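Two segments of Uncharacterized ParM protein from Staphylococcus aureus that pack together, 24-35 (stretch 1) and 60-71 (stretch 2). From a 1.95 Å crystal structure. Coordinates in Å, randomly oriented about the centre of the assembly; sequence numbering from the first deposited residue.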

# COMPACT_ATOMS: atom_id res chain seq x y z
N LYS A 24 4.46 -1.27 12.54
CA LYS A 24 3.97 -1.38 11.17
C LYS A 24 3.94 -2.81 10.70
O LYS A 24 4.53 -3.66 11.33
CB LYS A 24 4.79 -0.48 10.23
CG LYS A 24 6.28 -0.75 10.21
CD LYS A 24 6.98 0.30 9.34
CE LYS A 24 8.45 -0.04 9.11
NZ LYS A 24 9.08 0.88 8.11
N PHE A 25 3.19 -3.08 9.63
CA PHE A 25 3.12 -4.43 9.07
C PHE A 25 2.87 -4.39 7.58
O PHE A 25 2.35 -3.41 7.06
CB PHE A 25 2.02 -5.27 9.77
CG PHE A 25 0.60 -4.91 9.38
CD1 PHE A 25 0.08 -5.29 8.14
CD2 PHE A 25 -0.21 -4.17 10.26
CE1 PHE A 25 -1.22 -4.96 7.77
CE2 PHE A 25 -1.50 -3.83 9.91
CZ PHE A 25 -2.02 -4.22 8.65
N VAL A 26 3.28 -5.46 6.89
CA VAL A 26 3.04 -5.61 5.46
C VAL A 26 2.78 -7.12 5.31
O VAL A 26 3.61 -7.93 5.65
CB VAL A 26 4.22 -5.08 4.59
CG1 VAL A 26 5.55 -5.70 5.03
CG2 VAL A 26 3.90 -5.36 3.09
N ILE A 27 1.58 -7.45 4.87
CA ILE A 27 1.09 -8.83 4.77
C ILE A 27 0.33 -8.98 3.48
O ILE A 27 -0.37 -8.05 3.06
CB ILE A 27 0.12 -9.09 5.98
CG1 ILE A 27 0.90 -8.92 7.29
CG2 ILE A 27 -0.54 -10.49 5.88
CD1 ILE A 27 0.02 -8.78 8.54
N PRO A 28 0.43 -10.16 2.83
CA PRO A 28 -0.28 -10.41 1.58
C PRO A 28 -1.78 -10.24 1.78
O PRO A 28 -2.32 -10.58 2.82
CB PRO A 28 0.08 -11.86 1.25
CG PRO A 28 1.47 -11.99 1.80
CD PRO A 28 1.35 -11.28 3.15
N SER A 29 -2.45 -9.70 0.77
CA SER A 29 -3.88 -9.48 0.83
C SER A 29 -4.62 -10.81 0.65
O SER A 29 -5.23 -11.05 -0.38
CB SER A 29 -4.27 -8.46 -0.25
OG SER A 29 -5.67 -8.27 -0.31
N ARG A 30 -4.52 -11.67 1.66
CA ARG A 30 -5.12 -13.01 1.66
C ARG A 30 -5.71 -13.20 3.04
O ARG A 30 -5.20 -12.66 4.01
CB ARG A 30 -4.05 -14.11 1.48
CG ARG A 30 -3.41 -14.20 0.10
CD ARG A 30 -2.22 -15.16 0.10
NE ARG A 30 -2.57 -16.55 0.44
CZ ARG A 30 -3.33 -17.33 -0.33
NH1 ARG A 30 -3.83 -16.86 -1.47
NH2 ARG A 30 -3.56 -18.58 0.03
N ILE A 31 -6.77 -13.98 3.14
CA ILE A 31 -7.38 -14.22 4.43
C ILE A 31 -7.84 -15.68 4.51
O ILE A 31 -8.11 -16.31 3.49
CB ILE A 31 -8.58 -13.26 4.63
CG1 ILE A 31 -9.00 -13.24 6.09
CG2 ILE A 31 -9.74 -13.65 3.72
CD1 ILE A 31 -9.91 -12.06 6.42
N GLY A 32 -7.88 -16.22 5.72
CA GLY A 32 -8.32 -17.59 5.91
C GLY A 32 -9.32 -17.69 7.05
O GLY A 32 -9.81 -16.68 7.58
N ARG A 33 -9.61 -18.91 7.46
CA ARG A 33 -10.55 -19.14 8.54
C ARG A 33 -10.16 -20.43 9.20
O ARG A 33 -9.80 -21.39 8.51
CB ARG A 33 -11.97 -19.26 7.97
CG ARG A 33 -12.95 -19.79 8.98
CD ARG A 33 -14.39 -19.65 8.51
NE ARG A 33 -15.29 -20.43 9.36
CZ ARG A 33 -16.61 -20.33 9.34
NH1 ARG A 33 -17.20 -19.46 8.52
NH2 ARG A 33 -17.34 -21.09 10.13
N LYS A 34 -10.20 -20.47 10.52
CA LYS A 34 -9.83 -21.72 11.14
C LYS A 34 -11.07 -22.54 11.38
O LYS A 34 -11.96 -22.15 12.13
CB LYS A 34 -9.03 -21.51 12.43
CG LYS A 34 -9.75 -20.84 13.55
CD LYS A 34 -8.89 -20.85 14.81
CE LYS A 34 -8.53 -22.26 15.25
NZ LYS A 34 -7.69 -22.28 16.49
N THR A 35 -11.13 -23.68 10.68
CA THR A 35 -12.25 -24.59 10.77
C THR A 35 -11.80 -25.92 11.36
O THR A 35 -10.61 -26.26 11.27
CB THR A 35 -12.86 -24.84 9.39
OG1 THR A 35 -11.81 -25.21 8.48
CG2 THR A 35 -13.56 -23.58 8.89
N ASN A 60 -18.22 -15.99 17.28
CA ASN A 60 -17.38 -17.16 17.54
C ASN A 60 -17.47 -18.20 16.43
O ASN A 60 -16.67 -19.13 16.40
CB ASN A 60 -17.78 -17.85 18.85
CG ASN A 60 -17.57 -16.97 20.07
OD1 ASN A 60 -18.18 -17.19 21.12
ND2 ASN A 60 -16.69 -15.99 19.95
N ASP A 61 -18.45 -18.07 15.55
CA ASP A 61 -18.64 -19.04 14.47
C ASP A 61 -17.64 -18.81 13.34
O ASP A 61 -17.51 -19.64 12.44
CB ASP A 61 -20.07 -18.95 13.96
CG ASP A 61 -21.09 -19.00 15.09
OD1 ASP A 61 -21.99 -18.14 15.14
OD2 ASP A 61 -20.97 -19.89 15.96
N GLU A 62 -16.93 -17.69 13.40
CA GLU A 62 -15.96 -17.39 12.36
C GLU A 62 -14.67 -16.83 12.92
O GLU A 62 -14.58 -15.65 13.27
CB GLU A 62 -16.52 -16.38 11.36
CG GLU A 62 -15.57 -16.12 10.20
CD GLU A 62 -16.17 -15.26 9.12
OE1 GLU A 62 -16.45 -15.80 8.02
OE2 GLU A 62 -16.37 -14.06 9.36
N VAL A 63 -13.66 -17.67 12.99
CA VAL A 63 -12.37 -17.21 13.49
C VAL A 63 -11.54 -16.93 12.25
O VAL A 63 -11.10 -17.86 11.57
CB VAL A 63 -11.71 -18.29 14.36
CG1 VAL A 63 -10.39 -17.78 14.92
CG2 VAL A 63 -12.65 -18.66 15.50
N LEU A 64 -11.37 -15.65 11.92
CA LEU A 64 -10.61 -15.27 10.73
C LEU A 64 -9.10 -15.45 10.96
O LEU A 64 -8.63 -15.30 12.08
CB LEU A 64 -10.92 -13.81 10.38
CG LEU A 64 -12.36 -13.46 9.92
CD1 LEU A 64 -12.53 -11.93 9.81
CD2 LEU A 64 -12.62 -14.10 8.58
N LEU A 65 -8.36 -15.75 9.90
CA LEU A 65 -6.91 -15.95 9.97
C LEU A 65 -6.23 -14.96 9.04
O LEU A 65 -6.56 -14.89 7.84
CB LEU A 65 -6.55 -17.39 9.55
CG LEU A 65 -7.04 -18.42 10.57
CD1 LEU A 65 -6.86 -19.83 10.02
CD2 LEU A 65 -6.24 -18.20 11.89
N PHE A 66 -5.27 -14.22 9.58
CA PHE A 66 -4.58 -13.19 8.81
C PHE A 66 -3.15 -13.03 9.30
O PHE A 66 -2.90 -12.95 10.50
CB PHE A 66 -5.35 -11.87 8.97
CG PHE A 66 -4.79 -10.72 8.18
CD1 PHE A 66 -4.66 -10.79 6.80
CD2 PHE A 66 -4.42 -9.54 8.83
CE1 PHE A 66 -4.16 -9.70 6.07
CE2 PHE A 66 -3.92 -8.45 8.11
CZ PHE A 66 -3.80 -8.54 6.72
N GLY A 67 -2.21 -12.97 8.36
CA GLY A 67 -0.80 -12.83 8.72
C GLY A 67 0.13 -13.40 7.65
O GLY A 67 -0.30 -14.14 6.75
N ASN A 68 1.40 -13.04 7.75
CA ASN A 68 2.40 -13.51 6.80
C ASN A 68 2.52 -15.02 6.71
O ASN A 68 2.83 -15.56 5.65
CB ASN A 68 3.77 -12.93 7.17
CG ASN A 68 3.88 -11.48 6.80
OD1 ASN A 68 3.72 -11.13 5.63
ND2 ASN A 68 4.14 -10.62 7.78
N ASP A 69 2.28 -15.72 7.82
CA ASP A 69 2.39 -17.18 7.82
C ASP A 69 1.06 -17.89 7.66
O ASP A 69 0.93 -19.07 8.03
CB ASP A 69 3.05 -17.66 9.11
CG ASP A 69 4.53 -17.36 9.16
OD1 ASP A 69 5.14 -17.29 8.09
OD2 ASP A 69 5.08 -17.20 10.27
N LEU A 70 0.09 -17.18 7.11
CA LEU A 70 -1.24 -17.74 6.90
C LEU A 70 -1.26 -19.18 6.38
O LEU A 70 -1.88 -20.06 6.98
CB LEU A 70 -2.03 -16.87 5.91
CG LEU A 70 -3.44 -17.41 5.60
CD1 LEU A 70 -4.27 -17.49 6.90
CD2 LEU A 70 -4.14 -16.50 4.58
N ASP A 71 -0.59 -19.39 5.25
CA ASP A 71 -0.59 -20.70 4.60
C ASP A 71 0.17 -21.79 5.34
O ASP A 71 0.09 -22.97 4.98
CB ASP A 71 -0.10 -20.54 3.15
CG ASP A 71 -0.94 -19.52 2.36
OD1 ASP A 71 -2.18 -19.43 2.58
OD2 ASP A 71 -0.36 -18.81 1.52
O HOH W 1 4.92 -7.47 8.71
O HOH W 2 -2.90 -13.19 5.39
O HOH W 3 -14.28 -20.21 12.17

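The two stretches meet as neighbouring antiparallel strands, 30-33 against 64-66. Their axes approach to 4.2 Å, with 142° between their N-to-C directions. Gly32 and Leu65 form a hydrogen-bonded pair: Gly32 N donates to Leu65 O at 2.8 Å, and Leu65 N donates to Gly32 O at 2.9 Å. One residue pair further on, Arg33 faces Leu64 without direct backbone hydrogen bonds. The ladder then resumes with Lys34 N donating to Val63 O at 3.0 Å. Together the two stretches bury 938 Å².

Phe66 has the largest covered area. Its CA-to-CB bond points sideways, but the ring end comes nearer to stretch 1. Ile27 supplies an off-centre CH-pi contact, with its CG2 4.2 Å from the centroid of the Phe66 ring. Arg30 O lies at the ring edge, 3.4 Å from Phe66 CD1, where the ring hydrogens carry slight positive charge. Phe25 CE1 also sits near that ring's plane, 4.4 Å from Phe66 CE2. The backbone does not pair directly beside this ring. Water 2 spans the gap instead, donating to Arg30 O at 2.7 Å and accepting from Gly67 N at 3.1 Å.

Arg33 is next in covered area. Its side chain is fully extended, with all four chi angles near 180°, and this carries the guanidinium over Glu62 and Asp61. Glu62 CB and Asp61 O lie over one face of the group. Arg33 NH1 and Glu62 OE1 form a long salt bridge at 3.8 Å. Arg33 NH2 is only 2.7 Å from Asp61 O, but the angle is too poor for a hydrogen bond. Water 3 adds a link here, donating to Lys34 O at 3.0 Å and accepting from Val63 N at 2.7 Å.

Ile27 is third. It points toward stretch 2, and besides the Phe66 ring it meets the turn that follows: Ile27 CG2 is 3.5 Å from Gly67 C. Gly67 starts a type I turn ending at Leu70, and its backbone angles by themselves call for glycine. Within the turn, Asn68 ND2 makes a weak hydrogen bond to Val26 O at 3.5 Å.

Beyond the turn, Arg30 pairs with Asp71. Arg30 NH2 donates to Asp71 OD1 at 3.0 Å in a nearly straight salt-bridge hydrogen bond, and Arg30 NE adds a weak one to Asp71 OD2 at 3.3 Å. Leu70 packs alongside, its CD2 3.9 Å from Arg30 CB. At Gly32, a CB would sit tightly against Leu70 CD1, at 3.1 Å.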